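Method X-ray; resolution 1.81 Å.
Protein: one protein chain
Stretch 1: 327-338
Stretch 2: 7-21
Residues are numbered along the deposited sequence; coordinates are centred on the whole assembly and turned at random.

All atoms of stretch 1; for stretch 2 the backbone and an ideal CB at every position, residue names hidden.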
# COMPACT_ATOMS: atom_id res chain seq x y z
N PRO A 327 10.57 -4.11 -8.22
CA PRO A 327 9.91 -4.86 -9.29
C PRO A 327 10.78 -5.87 -10.02
O PRO A 327 10.23 -6.63 -10.83
CB PRO A 327 9.49 -3.77 -10.31
CG PRO A 327 9.53 -2.53 -9.57
CD PRO A 327 10.51 -2.65 -8.46
N VAL A 328 12.08 -5.94 -9.74
CA VAL A 328 12.87 -7.10 -10.23
C VAL A 328 12.27 -8.43 -9.75
O VAL A 328 12.38 -9.48 -10.42
CB VAL A 328 14.38 -7.02 -9.91
CG1 VAL A 328 14.64 -7.31 -8.45
CG2 VAL A 328 15.18 -7.99 -10.77
N LEU A 329 11.56 -8.40 -8.62
CA LEU A 329 10.99 -9.61 -8.06
C LEU A 329 9.81 -10.12 -8.90
O LEU A 329 9.73 -11.30 -9.26
CB LEU A 329 10.51 -9.35 -6.63
CG LEU A 329 11.62 -9.11 -5.63
CD1 LEU A 329 11.05 -8.40 -4.40
CD2 LEU A 329 12.30 -10.42 -5.25
N SER A 330 8.88 -9.24 -9.22
CA SER A 330 7.75 -9.61 -10.08
C SER A 330 8.22 -9.90 -11.52
O SER A 330 7.69 -10.80 -12.15
CB SER A 330 6.68 -8.52 -10.06
OG SER A 330 7.29 -7.24 -10.19
N GLU A 331 9.23 -9.18 -11.99
CA GLU A 331 9.76 -9.43 -13.35
C GLU A 331 10.34 -10.83 -13.43
O GLU A 331 10.10 -11.57 -14.39
CB GLU A 331 10.89 -8.42 -13.66
CG GLU A 331 11.53 -8.57 -15.04
CD GLU A 331 12.71 -7.62 -15.27
OE1 GLU A 331 12.84 -7.05 -16.35
OE2 GLU A 331 13.51 -7.42 -14.35
N THR A 332 11.11 -11.21 -12.40
CA THR A 332 11.78 -12.51 -12.37
C THR A 332 10.77 -13.64 -12.20
O THR A 332 10.86 -14.69 -12.86
CB THR A 332 12.86 -12.54 -11.28
OG1 THR A 332 13.78 -11.45 -11.43
CG2 THR A 332 13.67 -13.86 -11.30
N VAL A 333 9.74 -13.42 -11.39
CA VAL A 333 8.63 -14.39 -11.30
C VAL A 333 7.90 -14.55 -12.63
O VAL A 333 7.59 -15.67 -13.07
CB VAL A 333 7.68 -14.09 -10.14
CG1 VAL A 333 6.42 -14.92 -10.19
CG2 VAL A 333 8.38 -14.27 -8.80
N THR A 334 7.65 -13.44 -13.30
CA THR A 334 6.97 -13.50 -14.60
C THR A 334 7.76 -14.35 -15.59
O THR A 334 7.19 -15.22 -16.22
CB THR A 334 6.71 -12.07 -15.16
OG1 THR A 334 5.69 -11.44 -14.38
CG2 THR A 334 6.24 -12.13 -16.60
N LYS A 335 9.06 -14.19 -15.62
CA LYS A 335 9.93 -15.03 -16.46
C LYS A 335 9.83 -16.50 -16.06
O LYS A 335 9.64 -17.38 -16.91
CB LYS A 335 11.35 -14.54 -16.35
CG LYS A 335 12.32 -15.05 -17.41
CD LYS A 335 13.70 -14.43 -17.18
CE LYS A 335 14.60 -14.47 -18.41
NZ LYS A 335 14.45 -15.74 -19.18
N ILE A 336 9.90 -16.77 -14.75
CA ILE A 336 9.94 -18.13 -14.24
C ILE A 336 8.66 -18.88 -14.55
O ILE A 336 8.72 -20.04 -15.00
CB ILE A 336 10.28 -18.18 -12.73
CG1 ILE A 336 11.74 -17.80 -12.51
CG2 ILE A 336 9.98 -19.56 -12.15
CD1 ILE A 336 12.03 -17.35 -11.10
N VAL A 337 7.52 -18.27 -14.29
CA VAL A 337 6.27 -19.01 -14.37
C VAL A 337 5.75 -19.11 -15.80
O VAL A 337 4.79 -19.82 -16.04
CB VAL A 337 5.13 -18.51 -13.45
CG1 VAL A 337 5.57 -18.46 -11.99
CG2 VAL A 337 4.61 -17.14 -13.87
N ASN A 338 6.39 -18.43 -16.74
CA ASN A 338 6.02 -18.57 -18.16
C ASN A 338 7.14 -19.30 -18.91
O ASN A 338 7.69 -18.77 -19.87
CB ASN A 338 5.73 -17.19 -18.77
CG ASN A 338 4.46 -16.58 -18.22
OD1 ASN A 338 3.38 -17.07 -18.50
ND2 ASN A 338 4.59 -15.53 -17.41
N UNK A 7 6.34 -27.82 -12.79
CA UNK A 7 7.71 -27.82 -12.19
C UNK A 7 8.57 -26.65 -12.70
O UNK A 7 9.30 -26.75 -13.68
CB UNK A 7 8.42 -29.14 -12.50
N UNK A 8 8.51 -25.56 -11.96
CA UNK A 8 9.19 -24.33 -12.33
C UNK A 8 10.58 -24.34 -11.76
O UNK A 8 10.82 -25.02 -10.76
CB UNK A 8 8.42 -23.10 -11.85
N UNK A 9 11.49 -23.57 -12.35
CA UNK A 9 12.82 -23.42 -11.76
C UNK A 9 12.97 -22.04 -11.12
O UNK A 9 13.12 -21.06 -11.83
CB UNK A 9 13.90 -23.63 -12.82
N UNK A 10 12.95 -21.98 -9.78
CA UNK A 10 13.03 -20.71 -9.04
C UNK A 10 14.45 -20.26 -8.66
O UNK A 10 14.61 -19.27 -7.99
CB UNK A 10 12.20 -20.83 -7.76
N UNK A 11 15.48 -20.92 -9.19
CA UNK A 11 16.84 -20.52 -8.96
C UNK A 11 17.14 -19.04 -9.25
O UNK A 11 17.86 -18.42 -8.47
CB UNK A 11 17.76 -21.40 -9.81
N UNK A 12 16.66 -18.49 -10.38
CA UNK A 12 17.03 -17.09 -10.63
C UNK A 12 16.50 -16.12 -9.53
O UNK A 12 17.17 -15.14 -9.18
CB UNK A 12 16.49 -16.66 -12.00
N UNK A 13 15.32 -16.40 -8.98
CA UNK A 13 14.77 -15.57 -7.91
C UNK A 13 15.60 -15.75 -6.63
O UNK A 13 16.00 -14.78 -5.99
CB UNK A 13 13.30 -15.92 -7.65
N UNK A 14 15.87 -17.01 -6.28
CA UNK A 14 16.65 -17.32 -5.07
C UNK A 14 18.05 -16.69 -5.17
O UNK A 14 18.60 -16.19 -4.18
CB UNK A 14 16.76 -18.83 -4.87
N UNK A 15 18.61 -16.63 -6.38
CA UNK A 15 19.97 -16.10 -6.53
C UNK A 15 19.95 -14.61 -6.26
O UNK A 15 20.86 -14.08 -5.63
CB UNK A 15 20.53 -16.39 -7.92
N UNK A 16 18.92 -13.94 -6.74
CA UNK A 16 18.85 -12.48 -6.56
C UNK A 16 18.68 -12.14 -5.08
O UNK A 16 19.37 -11.29 -4.55
CB UNK A 16 17.70 -11.89 -7.37
N UNK A 17 17.78 -12.84 -4.40
CA UNK A 17 17.55 -12.55 -2.98
C UNK A 17 18.80 -12.91 -2.14
O UNK A 17 19.20 -12.15 -1.25
CB UNK A 17 16.33 -13.32 -2.48
N UNK A 18 19.44 -14.03 -2.45
CA UNK A 18 20.63 -14.45 -1.70
C UNK A 18 21.75 -13.44 -1.86
O UNK A 18 22.47 -13.14 -0.88
CB UNK A 18 21.10 -15.83 -2.16
N UNK A 19 21.90 -12.89 -3.06
CA UNK A 19 22.92 -11.87 -3.29
C UNK A 19 22.66 -10.61 -2.46
O UNK A 19 23.60 -9.96 -2.01
CB UNK A 19 22.98 -11.51 -4.78
N UNK A 20 21.40 -10.21 -2.30
CA UNK A 20 21.10 -9.11 -1.36
C UNK A 20 21.52 -9.45 0.09
O UNK A 20 22.01 -8.60 0.81
CB UNK A 20 19.60 -8.79 -1.40
N UNK A 21 21.36 -10.70 0.49
CA UNK A 21 21.74 -11.11 1.85
C UNK A 21 23.26 -11.17 1.96
O UNK A 21 23.83 -10.70 2.94
CB UNK A 21 21.12 -12.46 2.21

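Stretch 1 is a helix over most of its length, and the helix of stretch 2, from position 11 onward, runs nearly antiparallel to it at 159°, the axes approaching to 9.5 Å. Thr332 and Ile336 lie toward the partner, so stretch 2 meets a largely apolar surface.

Position 7 has nothing of stretch 1 near its CB, so almost any residue would serve; it is Thr7. At position 8 the backbone is extended and the CB points toward stretch 1, 3.9 Å from Ile336 CG2, beside the last turn of the helix, where the carbonyls of Ile336 and Val337 have no helical amide to accept from. A long apolar or aromatic side chain could cover this end, and the residue is Tyr8. Its CB packs on Ile336 CG2, while its ring edge faces two carbonyls: Tyr8 CE1 lies 3.6 Å from Val337 O and Tyr8 CD1 3.7 Å from Ile336 O. Aromatic C-H groups, slightly positive, suit such oxygens.

Position 9 points sideways into open space just before a helix, where a small polar or acidic side chain could reach the first amides. Asp9 does this: Asp9 OD1 accepts from the backbone N of position 11 at 3.0 Å. Its backbone meets stretch 1 through a water, which accepts from Asp9 N and donates to Ile336 O.

Position 10, at the N-cap, often carries a small polar residue, yet its CB lies 4.8 Å from Ile336 CD1, so a large apolar group could also reach across. Phe10 turns one ring face to Ile336: the methyl CG2 of Ile336 sits 3.8 Å from the centroid of the Phe10 ring, almost on its normal, a CH-pi contact.

Position 11 points away, leaving a polar residue free to serve the helix start, as Thr11 does: Thr11 OG1 donates to Asp9 OD1 at 2.7 Å. Position 12 points toward stretch 1, its CB 4.0 Å from Thr332 CG2. A compact apolar residue fits, and proline is tolerated in the first turn of a helix; Pro12 CD lies 4.2 Å from Ile336 CD1.

At position 13 the CB is close to Ile336, Thr332 and Val333, an apolar hollow for a branched aliphatic side chain. Leu13 is the knob, sitting among Leu329, Thr332, Val333 and Ile336, with its CD1 3.7 Å from Leu329 CD2.

Positions 14 and 15 have nothing of stretch 1 within reach, and polar residues suit them: Asp14, and Ser15, whose OG donates to Thr11 O. Position 16 points toward stretch 1 but from farther off, calling for a longer aliphatic chain; Ile16 CD1 reaches Thr332 OG1 at 3.5 Å, a hydroxyl already donating to Val328 O. Position 17 points sideways, and an apolar chain long enough for its end to come nearer would suit; Ile17 CG1 comes to 4.2 Å from Leu329 CD2.

Positions 18 and 19 are out of reach; Ser18 and Ser19 each donate to a backbone carbonyl of their own helix. Position 20 points toward a distant Val328 and Leu329, a gap for a large side chain. Trp20 spans it, with CZ2 3.8 Å from Val328 CG1 and CH2 3.8 Å from Leu329 CD2. Position 21, unconstrained here, is selenomethionine, Met21.

Stretch 2, residues 7-21: TYDFTPLDSIISSWM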
# COMPACT_ATOMS: atom_id res chain seq x y z
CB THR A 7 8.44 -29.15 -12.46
OG1 THR A 7 9.82 -29.01 -12.11
CG2 THR A 7 8.29 -29.59 -13.94
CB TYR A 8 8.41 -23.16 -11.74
CG TYR A 8 6.96 -23.17 -12.15
CD1 TYR A 8 6.57 -22.58 -13.32
CD2 TYR A 8 5.99 -23.80 -11.37
CE1 TYR A 8 5.24 -22.56 -13.71
CE2 TYR A 8 4.66 -23.77 -11.74
CZ TYR A 8 4.30 -23.14 -12.92
OH TYR A 8 3.00 -23.12 -13.35
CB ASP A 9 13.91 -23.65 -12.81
CG ASP A 9 15.33 -23.55 -12.25
OD1 ASP A 9 15.55 -23.34 -11.03
OD2 ASP A 9 16.26 -23.66 -13.07
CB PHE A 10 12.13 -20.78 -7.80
CG PHE A 10 10.71 -20.44 -8.08
CD1 PHE A 10 10.29 -19.11 -8.07
CD2 PHE A 10 9.83 -21.42 -8.47
CE1 PHE A 10 9.00 -18.78 -8.44
CE2 PHE A 10 8.52 -21.10 -8.81
CZ PHE A 10 8.12 -19.75 -8.82
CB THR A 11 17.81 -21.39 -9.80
OG1 THR A 11 17.63 -22.74 -9.40
CG2 THR A 11 19.23 -20.99 -9.57
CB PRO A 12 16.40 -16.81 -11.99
CG PRO A 12 16.23 -18.15 -12.62
CD PRO A 12 15.87 -19.05 -11.49
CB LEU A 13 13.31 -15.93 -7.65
CG LEU A 13 12.58 -15.17 -6.55
CD1 LEU A 13 12.52 -13.70 -6.93
CD2 LEU A 13 11.18 -15.73 -6.33
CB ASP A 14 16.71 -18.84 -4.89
CG ASP A 14 17.42 -19.27 -3.60
OD1 ASP A 14 17.18 -18.68 -2.52
OD2 ASP A 14 18.16 -20.28 -3.66
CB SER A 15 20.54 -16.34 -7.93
OG SER A 15 20.89 -17.70 -8.11
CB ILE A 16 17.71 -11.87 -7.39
CG1 ILE A 16 18.03 -11.99 -8.89
CG2 ILE A 16 17.49 -10.40 -7.00
CD1 ILE A 16 16.85 -11.67 -9.81
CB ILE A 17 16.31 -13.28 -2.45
CG1 ILE A 17 15.06 -12.82 -3.21
CG2 ILE A 17 16.13 -13.05 -0.97
CD1 ILE A 17 13.81 -13.61 -2.94
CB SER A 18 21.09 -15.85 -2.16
OG SER A 18 20.10 -16.81 -1.86
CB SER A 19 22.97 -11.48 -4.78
OG SER A 19 21.92 -10.58 -5.11
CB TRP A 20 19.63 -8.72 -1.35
CG TRP A 20 19.08 -8.28 -2.68
CD1 TRP A 20 19.77 -7.70 -3.72
CD2 TRP A 20 17.70 -8.36 -3.10
NE1 TRP A 20 18.89 -7.42 -4.77
CE2 TRP A 20 17.63 -7.83 -4.40
CE3 TRP A 20 16.52 -8.79 -2.47
CZ2 TRP A 20 16.41 -7.71 -5.08
CZ3 TRP A 20 15.31 -8.71 -3.18
CH2 TRP A 20 15.28 -8.22 -4.49
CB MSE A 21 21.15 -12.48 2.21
CG MSE A 21 19.62 -12.55 1.99
SE MSE A 21 18.70 -11.42 3.32
CE MSE A 21 17.01 -11.26 2.34
O HOH W 1 10.55 -22.12 -14.70
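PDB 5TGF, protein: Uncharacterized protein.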